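Local coordinates for protein phenolic acid decarboxylase (Sedimentibacter hydroxybenzoicus, PDB 7AE5) that catalyses the reversible, non-oxidative decarboxylation of 4-hydroxybenzoate and 3,4-dihydroxybenzoate with prenylated FMN, detoxifying phenolic compounds under anaerobic conditions, at residues G277-S282 with M346-I351; Y381-I386 with D426-P431; A217-G222 with A322-V327; T166-V171 with S282-R287. One frame throughout, in Å; residues are numbered along the deposited sequence.

Contact 1 (G277-S282 with M346-I351)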
loop_
_atom_site.group_PDB
_atom_site.type_symbol
_atom_site.label_atom_id
_atom_site.label_comp_id
_atom_site.label_asym_id
_atom_site.label_seq_id
_atom_site.Cartn_x
_atom_site.Cartn_y
_atom_site.Cartn_z
ATOM N N GLY C 277 23.470 27.765 -13.151
ATOM C CA GLY C 277 23.079 26.946 -12.029
ATOM C C GLY C 277 21.812 27.443 -11.362
ATOM O O GLY C 277 21.441 28.614 -11.444
ATOM N N GLU C 278 21.125 26.513 -10.707
ATOM C CA GLU C 278 19.961 26.816 -9.891
ATOM C C GLU C 278 20.096 26.077 -8.567
ATOM O O GLU C 278 20.862 25.117 -8.448
ATOM C CB GLU C 278 18.651 26.432 -10.600
ATOM C CG GLU C 278 18.641 26.763 -12.091
ATOM C CD GLU C 278 17.241 26.921 -12.657
ATOM O OE1 GLU C 278 16.623 27.981 -12.421
ATOM O OE2 GLU C 278 16.763 25.990 -13.342
ATOM N N PHE C 279 19.336 26.530 -7.568
ATOM C CA PHE C 279 19.512 26.032 -6.205
ATOM C C PHE C 279 19.271 24.528 -6.039
ATOM O O PHE C 279 19.789 23.949 -5.077
ATOM C CB PHE C 279 18.635 26.826 -5.223
ATOM C CG PHE C 279 17.156 26.621 -5.397
ATOM C CD1 PHE C 279 16.499 25.605 -4.721
ATOM C CD2 PHE C 279 16.417 27.466 -6.209
ATOM C CE1 PHE C 279 15.139 25.418 -4.876
ATOM C CE2 PHE C 279 15.053 27.286 -6.364
ATOM C CZ PHE C 279 14.414 26.260 -5.697
ATOM N N PRO C 280 18.511 23.832 -6.926
ATOM C CA PRO C 280 18.475 22.365 -6.818
ATOM C C PRO C 280 19.772 21.690 -7.243
ATOM O O PRO C 280 19.844 20.458 -7.284
ATOM C CB PRO C 280 17.315 21.969 -7.740
ATOM C CG PRO C 280 16.459 23.163 -7.782
ATOM C CD PRO C 280 17.418 24.307 -7.796
ATOM N N GLY C 281 20.796 22.476 -7.567
ATOM C CA GLY C 281 22.101 21.916 -7.853
ATOM C C GLY C 281 22.317 21.464 -9.277
ATOM O O GLY C 281 23.205 20.643 -9.525
ATOM N N SER C 282 21.542 21.980 -10.226
ATOM C CA SER C 282 21.668 21.589 -11.621
ATOM C C SER C 282 21.586 22.831 -12.498
ATOM O O SER C 282 21.221 23.919 -12.045
ATOM C CB SER C 282 20.592 20.573 -12.014
ATOM O OG SER C 282 19.304 21.161 -11.960
ATOM N N MET C 346 14.724 24.598 5.461
ATOM C CA MET C 346 15.940 25.117 4.845
ATOM C C MET C 346 16.426 24.317 3.644
ATOM O O MET C 346 17.473 24.657 3.083
ATOM C CB MET C 346 17.069 25.165 5.881
ATOM C CG MET C 346 16.777 25.975 7.129
ATOM S SD MET C 346 18.222 26.058 8.208
ATOM C CE MET C 346 19.039 24.507 7.821
ATOM N N TYR C 347 15.716 23.276 3.231
ATOM C CA TYR C 347 16.275 22.277 2.325
ATOM C C TYR C 347 15.596 22.362 0.964
ATOM O O TYR C 347 14.433 21.970 0.815
ATOM C CB TYR C 347 16.149 20.892 2.950
ATOM C CG TYR C 347 16.770 20.865 4.327
ATOM C CD1 TYR C 347 18.116 21.158 4.502
ATOM C CD2 TYR C 347 16.011 20.582 5.453
ATOM C CE1 TYR C 347 18.691 21.153 5.758
ATOM C CE2 TYR C 347 16.579 20.573 6.712
ATOM C CZ TYR C 347 17.918 20.860 6.858
ATOM O OH TYR C 347 18.485 20.855 8.111
ATOM N N THR C 348 16.338 22.869 -0.020
ATOM C CA THR C 348 15.871 23.038 -1.395
ATOM C C THR C 348 14.578 23.853 -1.432
ATOM O O THR C 348 13.532 23.403 -1.904
ATOM C CB THR C 348 15.696 21.682 -2.083
ATOM O OG1 THR C 348 16.735 20.795 -1.652
ATOM C CG2 THR C 348 15.779 21.846 -3.595
ATOM N N HIS C 349 14.678 25.078 -0.914
ATOM C CA HIS C 349 13.556 26.015 -0.845
ATOM C C HIS C 349 12.328 25.378 -0.203
ATOM O O HIS C 349 11.202 25.528 -0.678
ATOM C CB HIS C 349 13.210 26.573 -2.225
ATOM C CG HIS C 349 12.655 27.962 -2.187
ATOM N ND1 HIS C 349 12.362 28.680 -3.327
ATOM C CD2 HIS C 349 12.344 28.770 -1.145
ATOM C CE1 HIS C 349 11.893 29.868 -2.988
ATOM N NE2 HIS C 349 11.872 29.947 -1.670
ATOM N N GLY C 350 12.549 24.647 0.885
ATOM C CA GLY C 350 11.440 24.114 1.647
ATOM C C GLY C 350 10.805 22.859 1.096
ATOM O O GLY C 350 9.697 22.514 1.512
ATOM N N ILE C 351 11.462 22.165 0.163
ATOM C CA ILE C 351 10.941 20.867 -0.250
ATOM C C ILE C 351 11.075 19.864 0.890
ATOM O O ILE C 351 10.225 18.981 1.055
ATOM C CB ILE C 351 11.640 20.384 -1.536
ATOM C CG1 ILE C 351 11.279 21.307 -2.702
ATOM C CG2 ILE C 351 11.232 18.959 -1.874
ATOM C CD1 ILE C 351 12.099 21.072 -3.950
#
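Phe279 reaches across to Thr348 and His349 and carries most of this contact with CD1, CE1 and CZ of its ring. Its CE1 lies 3.5 Å from His349 CB, and its CZ follows at 3.7 Å from the same CB atom. Thr348 adds its methyl group: CG2 sits 3.8 Å from Phe279 CE1 and also brushes CD1, while Pro280 backs this meeting more loosely. The two aromatic rings form an offset edge-to-face pair, the imidazole presenting its edge to the phenyl face with the planes at 86° and the centroids 5.5 Å apart. On the opposite side of the phenyl plane, Pro280 CD is 3.3 Å above the ring toward its rim, so the ring is held between its own neighbour and the imidazole. Phe279 CG stands between the backbone N and the carbonyl carbon (chi1 67°), which swings the ring out of the 277-282 hairpin turn toward 346-351. There a type I' turn from Thr348 to Ile351 places His349 beside it. Thr348 CG2, anti to the backbone N, faces the ring, whereas OG1 turns to Thr405 of the second subunit for its hydrogen bond. His349 also meets the rings of His377 and Tyr381. The contact joins the Rift-related domain to the C-terminal domain, one residue along from Glu278, the predicted proton donor. No hydrogen bond links the two segments; carbon contacts and one edge-to-face ring pair hold them, so the fit rests on shape rather than on directional bonds.

Contact 2 (Y381-I386 with D426-P431)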
loop_
_atom_site.group_PDB
_atom_site.type_symbol
_atom_site.label_atom_id
_atom_site.label_comp_id
_atom_site.label_asym_id
_atom_site.label_seq_id
_atom_site.Cartn_x
_atom_site.Cartn_y
_atom_site.Cartn_z
ATOM N N TYR C 381 5.451 23.077 -2.626
ATOM C CA TYR C 381 6.886 22.851 -2.474
ATOM C C TYR C 381 7.210 21.659 -1.580
ATOM O O TYR C 381 8.035 20.812 -1.940
ATOM C CB TYR C 381 7.564 24.102 -1.902
ATOM C CG TYR C 381 7.973 25.132 -2.927
ATOM C CD1 TYR C 381 7.089 26.124 -3.334
ATOM C CD2 TYR C 381 9.247 25.122 -3.477
ATOM C CE1 TYR C 381 7.463 27.074 -4.265
ATOM C CE2 TYR C 381 9.629 26.066 -4.408
ATOM C CZ TYR C 381 8.733 27.040 -4.797
ATOM O OH TYR C 381 9.110 27.983 -5.726
ATOM N N SER C 382 6.578 21.584 -0.414
ATOM C CA SER C 382 7.027 20.704 0.659
ATOM C C SER C 382 6.658 19.263 0.331
ATOM O O SER C 382 5.478 18.899 0.341
ATOM C CB SER C 382 6.408 21.148 1.979
ATOM O OG SER C 382 7.009 22.350 2.423
ATOM N N LYS C 383 7.666 18.441 0.047
ATOM C CA LYS C 383 7.458 17.038 -0.294
ATOM C C LYS C 383 7.728 16.097 0.873
ATOM O O LYS C 383 6.993 15.121 1.058
ATOM C CB LYS C 383 8.342 16.646 -1.482
ATOM C CG LYS C 383 8.174 15.205 -1.928
ATOM C CD LYS C 383 9.025 14.897 -3.147
ATOM C CE LYS C 383 10.505 15.060 -2.844
ATOM N NZ LYS C 383 11.355 14.829 -4.044
ATOM N N ILE C 384 8.758 16.366 1.670
ATOM C CA ILE C 384 9.128 15.518 2.796
ATOM C C ILE C 384 8.973 16.334 4.069
ATOM O O ILE C 384 9.674 17.336 4.260
ATOM C CB ILE C 384 10.558 14.975 2.657
ATOM C CG1 ILE C 384 10.686 14.179 1.356
ATOM C CG2 ILE C 384 10.913 14.107 3.856
ATOM C CD1 ILE C 384 12.090 13.713 1.054
ATOM N N VAL C 385 8.058 15.909 4.936
ATOM C CA VAL C 385 7.720 16.635 6.155
ATOM C C VAL C 385 7.951 15.712 7.342
ATOM O O VAL C 385 7.276 14.683 7.475
ATOM C CB VAL C 385 6.269 17.141 6.131
ATOM C CG1 VAL C 385 5.960 17.927 7.396
ATOM C CG2 VAL C 385 6.025 17.988 4.893
ATOM N N ILE C 386 8.893 16.084 8.204
ATOM C CA ILE C 386 9.213 15.340 9.416
ATOM C C ILE C 386 8.765 16.167 10.609
ATOM O O ILE C 386 9.099 17.354 10.709
ATOM C CB ILE C 386 10.716 15.023 9.504
ATOM C CG1 ILE C 386 11.192 14.316 8.233
ATOM C CG2 ILE C 386 11.014 14.182 10.737
ATOM C CD1 ILE C 386 12.692 14.317 8.063
ATOM N N ASP C 426 11.548 20.256 -8.843
ATOM C CA ASP C 426 11.865 18.956 -8.269
ATOM C C ASP C 426 11.986 17.969 -9.425
ATOM O O ASP C 426 10.969 17.517 -9.965
ATOM C CB ASP C 426 10.780 18.536 -7.270
ATOM C CG ASP C 426 11.041 17.178 -6.631
ATOM O OD1 ASP C 426 12.002 16.481 -7.020
ATOM O OD2 ASP C 426 10.265 16.802 -5.726
ATOM N N PRO C 427 13.209 17.614 -9.837
ATOM C CA PRO C 427 13.370 16.807 -11.058
ATOM C C PRO C 427 12.860 15.385 -10.930
ATOM O O PRO C 427 12.709 14.708 -11.955
ATOM C CB PRO C 427 14.885 16.832 -11.288
ATOM C CG PRO C 427 15.447 16.932 -9.911
ATOM C CD PRO C 427 14.493 17.821 -9.145
ATOM N N SER C 428 12.590 14.912 -9.718
ATOM C CA SER C 428 12.093 13.562 -9.507
ATOM C C SER C 428 10.574 13.462 -9.591
ATOM O O SER C 428 10.038 12.354 -9.478
ATOM C CB SER C 428 12.579 13.037 -8.152
ATOM O OG SER C 428 11.773 13.528 -7.095
ATOM N N THR C 429 9.872 14.576 -9.794
ATOM C CA THR C 429 8.416 14.541 -9.877
ATOM C C THR C 429 7.968 13.773 -11.114
ATOM O O THR C 429 8.478 13.991 -12.216
ATOM C CB THR C 429 7.843 15.960 -9.905
ATOM O OG1 THR C 429 8.430 16.703 -10.980
ATOM C CG2 THR C 429 8.106 16.669 -8.591
ATOM N N ASN C 430 7.011 12.873 -10.927
ATOM C CA ASN C 430 6.483 12.053 -12.017
ATOM C C ASN C 430 5.025 11.761 -11.696
ATOM O O ASN C 430 4.730 10.932 -10.823
ATOM C CB ASN C 430 7.278 10.762 -12.190
ATOM C CG ASN C 430 6.877 9.985 -13.432
ATOM O OD1 ASN C 430 6.116 10.474 -14.266
ATOM N ND2 ASN C 430 7.396 8.767 -13.562
ATOM N N PRO C 431 4.075 12.430 -12.369
ATOM C CA PRO C 431 4.216 13.434 -13.434
ATOM C C PRO C 431 4.951 14.698 -12.996
ATOM O O PRO C 431 4.872 15.062 -11.824
ATOM C CB PRO C 431 2.762 13.769 -13.789
ATOM C CG PRO C 431 1.964 12.616 -13.285
ATOM C CD PRO C 431 2.661 12.175 -12.050
#
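The carboxylate of Asp426 is approached by Lys383 at one oxygen and by its own turn at the other. Lys383 NZ meets OD2 of Asp426 on the syn side at 2.8 Å, only 20° out of the carboxylate plane, in a salt bridge. From above that plane, 43° out of it, Ser428 N donates to Asp426 OD1 at 3.2 Å, closing an Asx turn. The side chains of Lys383 and Asp426 cross at about a right angle. Lys383 leaves its backbone stretched out, then bends at chi3 (62°), which brings CE within 3.4 Å of Asp426 OD2 as well and delivers the ammonium group to the oxygen. The backbone O of Asp426 takes two bonds from one residue, 2.9 Å from Thr429 OG1 and 3.1 Å from Thr429 N, the latter closing a type I turn. The loop before strand 434-441 is thereby fastened to the residue just before strand 384-388 in the C-terminal domain. His435 NE2 is a second partner of Asp426 OD2. Without the carboxylate, as with an alanine here, the buried ammonium of Lys383 is likely to lose its counter-charge and the backbone N of Ser428 the oxygen that sets the turn. With both charged residues buried, each probably depends on the other for compensation, and the carboxylate's negative charge should favour a protonated lysine; the same ammonium also donates to Val408 O of the second subunit, so the salt bridge lies at the subunit interface.

Contact 3 (A217-G222 with A322-V327). With RB (rubidium ion), chain R.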
loop_
_atom_site.group_PDB
_atom_site.type_symbol
_atom_site.label_atom_id
_atom_site.label_comp_id
_atom_site.label_asym_id
_atom_site.label_seq_id
_atom_site.Cartn_x
_atom_site.Cartn_y
_atom_site.Cartn_z
ATOM N N ALA C 217 16.547 40.943 -0.222
ATOM C CA ALA C 217 16.436 40.767 -1.665
ATOM C C ALA C 217 16.239 39.299 -2.014
ATOM O O ALA C 217 15.474 38.964 -2.926
ATOM C CB ALA C 217 17.673 41.334 -2.360
ATOM N N SER C 218 16.899 38.408 -1.277
ATOM C CA SER C 218 16.658 36.980 -1.423
ATOM C C SER C 218 15.329 36.548 -0.823
ATOM O O SER C 218 14.979 35.366 -0.929
ATOM C CB SER C 218 17.802 36.196 -0.779
ATOM O OG SER C 218 18.998 36.356 -1.522
ATOM N N THR C 219 14.589 37.461 -0.190
ATOM C CA THR C 219 13.275 37.142 0.342
ATOM C C THR C 219 12.199 37.683 -0.588
ATOM O O THR C 219 12.160 38.903 -0.858
ATOM C CB THR C 219 13.102 37.706 1.746
ATOM O OG1 THR C 219 14.272 37.417 2.524
ATOM C CG2 THR C 219 11.901 37.063 2.421
ATOM N N PRO C 220 11.329 36.803 -1.111
ATOM C CA PRO C 220 10.325 37.212 -2.100
ATOM C C PRO C 220 8.935 37.375 -1.503
ATOM O O PRO C 220 8.164 38.241 -1.930
ATOM C CB PRO C 220 10.351 36.058 -3.117
ATOM C CG PRO C 220 11.360 35.021 -2.549
ATOM C CD PRO C 220 11.511 35.346 -1.103
ATOM N N VAL C 221 8.591 36.524 -0.536
ATOM C CA VAL C 221 7.324 36.601 0.179
ATOM C C VAL C 221 7.604 36.404 1.664
ATOM O O VAL C 221 8.702 36.019 2.067
ATOM C CB VAL C 221 6.299 35.553 -0.306
ATOM C CG1 VAL C 221 6.009 35.720 -1.790
ATOM C CG2 VAL C 221 6.798 34.150 -0.002
ATOM N N GLY C 222 6.589 36.677 2.479
ATOM C CA GLY C 222 6.640 36.383 3.898
ATOM C C GLY C 222 6.679 37.585 4.815
ATOM O O GLY C 222 6.502 37.414 6.028
ATOM N N ALA C 322 17.588 29.927 3.677
ATOM C CA ALA C 322 17.364 28.956 4.747
ATOM C C ALA C 322 16.289 29.427 5.723
ATOM O O ALA C 322 15.175 28.895 5.745
ATOM C CB ALA C 322 18.682 28.673 5.475
ATOM N N LEU C 323 16.613 30.429 6.544
ATOM C CA LEU C 323 15.710 30.850 7.608
ATOM C C LEU C 323 14.652 31.840 7.139
ATOM O O LEU C 323 13.590 31.931 7.766
ATOM C CB LEU C 323 16.513 31.455 8.762
ATOM C CG LEU C 323 17.488 30.503 9.456
ATOM C CD1 LEU C 323 17.997 31.102 10.757
ATOM C CD2 LEU C 323 16.830 29.154 9.708
ATOM N N ASN C 324 14.913 32.587 6.063
ATOM C CA ASN C 324 13.891 33.472 5.519
ATOM C C ASN C 324 12.765 32.694 4.852
ATOM O O ASN C 324 11.700 33.264 4.595
ATOM C CB ASN C 324 14.509 34.457 4.526
ATOM C CG ASN C 324 15.528 33.805 3.614
ATOM O OD1 ASN C 324 16.164 32.815 3.978
ATOM N ND2 ASN C 324 15.694 34.362 2.418
ATOM N N THR C 325 12.984 31.413 4.555
ATOM C CA THR C 325 11.890 30.542 4.145
ATOM C C THR C 325 11.160 29.977 5.357
ATOM O O THR C 325 9.934 29.822 5.334
ATOM C CB THR C 325 12.424 29.403 3.269
ATOM O OG1 THR C 325 13.098 29.946 2.127
ATOM C CG2 THR C 325 11.290 28.496 2.804
ATOM N N SER C 326 11.898 29.697 6.434
ATOM C CA SER C 326 11.341 28.969 7.569
ATOM C C SER C 326 10.507 29.863 8.479
ATOM O O SER C 326 9.495 29.413 9.027
ATOM C CB SER C 326 12.468 28.310 8.365
ATOM O OG SER C 326 13.394 27.671 7.506
ATOM N N VAL C 327 10.921 31.119 8.668
ATOM C CA VAL C 327 10.194 32.013 9.574
ATOM C C VAL C 327 8.766 32.277 9.103
ATOM O O VAL C 327 7.844 32.205 9.933
ATOM C CB VAL C 327 10.994 33.303 9.804
ATOM C CG1 VAL C 327 10.140 34.340 10.519
ATOM C CG2 VAL C 327 12.250 33.007 10.611
HETATM RB RB RB R . 12.670 41.269 -1.281
HETATM O O HOH W 1 9.723 33.781 2.283
#
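Thr219 and Asn324 form the close part of this contact, where the loop after helix 211-217 meets the first turn of helix 323-336. Asn324 ND2 donates to Thr219 OG1 over 3.4 Å, a weak bond, although its N-H points fairly straight at the oxygen (154°). The same hydroxyl lies 3.6 Å from Asn324 CB, and the carbonyl O of Ser218 is 3.6 Å from Asn324 ND2. The amide arrives here because Asn324 CG takes the position between backbone N and carbonyl carbon (chi1 42°). Each group has a stronger partner just before its own segment: Thr219 OG1 bonds to Phe215 O, and Asn324 ND2 to Leu320 O. The residues preceding the segments therefore set both groups, and the bond between them is a weak addition. Past Thr219 the packing turns loose, with a water modelled between Val221 O and Asn324 O whose distance to the former is short enough to make the bridge doubtful. On the loop's other polar side, Thr219 O binds a rubidium ion at 2.5 Å, together with ligands that include Val164 O, Met216 O, Tyr223 OH and Glu227 OE1. A cation held beside residues predicted to bind manganese and prenylated FMN fits the cofactor region of UbiD-family decarboxylases, here at the seam between the Rift-related and C-terminal domains.

Contact 4 (T166-V171 with S282-R287)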
loop_
_atom_site.group_PDB
_atom_site.type_symbol
_atom_site.label_atom_id
_atom_site.label_comp_id
_atom_site.label_asym_id
_atom_site.label_seq_id
_atom_site.Cartn_x
_atom_site.Cartn_y
_atom_site.Cartn_z
ATOM N N THR C 166 16.658 39.224 -5.772
ATOM C CA THR C 166 17.888 38.725 -6.376
ATOM C C THR C 166 17.553 37.957 -7.646
ATOM O O THR C 166 16.719 37.046 -7.626
ATOM C CB THR C 166 18.660 37.821 -5.413
ATOM O OG1 THR C 166 17.778 36.826 -4.879
ATOM C CG2 THR C 166 19.256 38.636 -4.277
ATOM N N TYR C 167 18.201 38.331 -8.745
ATOM C CA TYR C 167 18.010 37.675 -10.029
ATOM C C TYR C 167 19.365 37.520 -10.696
ATOM O O TYR C 167 20.201 38.425 -10.628
ATOM C CB TYR C 167 17.056 38.474 -10.926
ATOM C CG TYR C 167 15.766 38.852 -10.235
ATOM C CD1 TYR C 167 14.822 37.886 -9.910
ATOM C CD2 TYR C 167 15.501 40.170 -9.887
ATOM C CE1 TYR C 167 13.646 38.225 -9.269
ATOM C CE2 TYR C 167 14.327 40.519 -9.247
ATOM C CZ TYR C 167 13.402 39.541 -8.940
ATOM O OH TYR C 167 12.232 39.880 -8.302
ATOM N N ARG C 168 19.584 36.371 -11.326
ATOM C CA ARG C 168 20.859 36.127 -11.983
ATOM C C ARG C 168 21.021 37.055 -13.181
ATOM O O ARG C 168 20.079 37.290 -13.946
ATOM C CB ARG C 168 20.978 34.661 -12.404
ATOM C CG ARG C 168 20.126 34.248 -13.590
ATOM C CD ARG C 168 19.980 32.742 -13.635
ATOM N NE ARG C 168 19.532 32.271 -14.938
ATOM C CZ ARG C 168 18.781 31.196 -15.123
ATOM N NH1 ARG C 168 18.362 30.463 -14.104
ATOM N NH2 ARG C 168 18.444 30.844 -16.361
ATOM N N ILE C 169 22.224 37.602 -13.328
ATOM C CA ILE C 169 22.518 38.629 -14.318
ATOM C C ILE C 169 23.638 38.103 -15.203
ATOM O O ILE C 169 24.798 38.037 -14.772
ATOM C CB ILE C 169 22.913 39.957 -13.657
ATOM C CG1 ILE C 169 21.773 40.481 -12.780
ATOM C CG2 ILE C 169 23.293 40.986 -14.701
ATOM C CD1 ILE C 169 20.535 40.870 -13.554
ATOM N N GLN C 170 23.302 37.723 -16.434
ATOM C CA GLN C 170 24.300 37.269 -17.395
ATOM C C GLN C 170 24.844 38.469 -18.158
ATOM O O GLN C 170 24.079 39.208 -18.787
ATOM C CB GLN C 170 23.721 36.252 -18.375
ATOM C CG GLN C 170 24.758 35.759 -19.379
ATOM C CD GLN C 170 24.194 34.792 -20.398
ATOM O OE1 GLN C 170 23.072 34.312 -20.262
ATOM N NE2 GLN C 170 24.978 34.501 -21.430
ATOM N N VAL C 171 26.160 38.652 -18.112
ATOM C CA VAL C 171 26.800 39.707 -18.886
ATOM C C VAL C 171 26.740 39.332 -20.360
ATOM O O VAL C 171 27.280 38.299 -20.776
ATOM C CB VAL C 171 28.246 39.928 -18.424
ATOM C CG1 VAL C 171 28.935 40.960 -19.307
ATOM C CG2 VAL C 171 28.274 40.359 -16.967
ATOM N N SER C 282 21.542 21.980 -10.226
ATOM C CA SER C 282 21.668 21.589 -11.621
ATOM C C SER C 282 21.586 22.831 -12.498
ATOM O O SER C 282 21.221 23.919 -12.045
ATOM C CB SER C 282 20.592 20.573 -12.014
ATOM O OG SER C 282 19.304 21.161 -11.960
ATOM N N TYR C 283 21.935 22.655 -13.770
ATOM C CA TYR C 283 21.901 23.751 -14.725
ATOM C C TYR C 283 20.480 24.010 -15.204
ATOM O O TYR C 283 19.720 23.076 -15.479
ATOM C CB TYR C 283 22.787 23.441 -15.932
ATOM C CG TYR C 283 24.271 23.576 -15.688
ATOM C CD1 TYR C 283 24.880 24.827 -15.668
ATOM C CD2 TYR C 283 25.066 22.454 -15.500
ATOM C CE1 TYR C 283 26.239 24.955 -15.454
ATOM C CE2 TYR C 283 26.424 22.571 -15.286
ATOM C CZ TYR C 283 27.006 23.825 -15.262
ATOM O OH TYR C 283 28.358 23.942 -15.050
ATOM N N SER C 284 20.128 25.288 -15.312
ATOM C CA SER C 284 18.908 25.664 -16.005
ATOM C C SER C 284 19.059 25.404 -17.501
ATOM O O SER C 284 20.129 25.038 -17.998
ATOM C CB SER C 284 18.584 27.138 -15.766
ATOM O OG SER C 284 19.217 27.958 -16.734
ATOM N N GLY C 285 17.967 25.602 -18.226
ATOM C CA GLY C 285 18.017 25.539 -19.667
ATOM C C GLY C 285 18.288 26.894 -20.289
ATOM O O GLY C 285 18.072 27.938 -19.677
ATOM N N ALA C 286 18.788 26.870 -21.521
ATOM C CA ALA C 286 18.976 28.099 -22.277
ATOM C C ALA C 286 17.640 28.537 -22.860
ATOM O O ALA C 286 16.950 27.747 -23.515
ATOM C CB ALA C 286 20.010 27.897 -23.383
ATOM N N ARG C 287 17.263 29.788 -22.603
ATOM C CA ARG C 287 15.991 30.322 -23.066
ATOM C C ARG C 287 16.209 31.711 -23.647
ATOM O O ARG C 287 17.229 32.358 -23.401
ATOM C CB ARG C 287 14.954 30.385 -21.936
ATOM C CG ARG C 287 14.602 29.032 -21.338
ATOM C CD ARG C 287 13.350 28.442 -21.969
ATOM N NE ARG C 287 12.993 27.161 -21.369
ATOM C CZ ARG C 287 13.568 26.003 -21.667
ATOM N NH1 ARG C 287 14.526 25.920 -22.576
ATOM N NH2 ARG C 287 13.170 24.900 -21.038
#
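Arg168 points its guanidinium end at the side chain of Ser284, the two backbones staying far apart with 11.4 Å between Arg168 CA and Ser284 CA. The arginine chain is extended from CG to NE and so spans most of this distance. Its NH2 comes to 3.0 Å from Ser284 OG, which stands obliquely to the guanidinium, at neither its face nor its edge, while NH1 lies 3.7 Å from Ser284 CB; the serine thus sits against the nitrogen-bearing end, not along the aliphatic stem. Ser284 OG donates to Gly285 O at 3.2 Å, reaching that oxygen from above the carbonyl plane (43° out of it). Arg168, predicted to bind prenylated FMN, pairs through NE with Glu273 and lies near Glu278, the predicted proton donor, with which NH1 makes a long, weak ion pair. Such a grouping is consistent with the Glu-Arg-Glu motif of UbiD active sites. Were Arg168 a leucine, Glu273 would probably be left without its salt-bridge mate, and a gap would open beside the Ser284 hydroxyl. The serine itself follows strand 282-283, whose Tyr283 packs edge-to-face on Phe47 of the ShdD chain.

Overall arrangement
From the N terminus, contact 4 opens first at 166-171, contact 3 next at 217-222, and contact 1 at 277-282. Contact 4 then closes at 282-287, sharing Ser282 with contact 1 and ending a loop of 110 residues. Contact 3 closes at 322-327 and contact 1 at 346-351, so these three cross one another and none nests. Contact 2 follows in series, 381-386 closing with 426-431 over 39 residues. Contact 4 lies inside the Rift-related domain, contacts 1 and 3 bridge it to the C-terminal domain, and contact 2 stays within the latter. A probable backbone bond from Lys383 to Ile351 lies where contacts 1 and 2 meet, and both reach the same sheet.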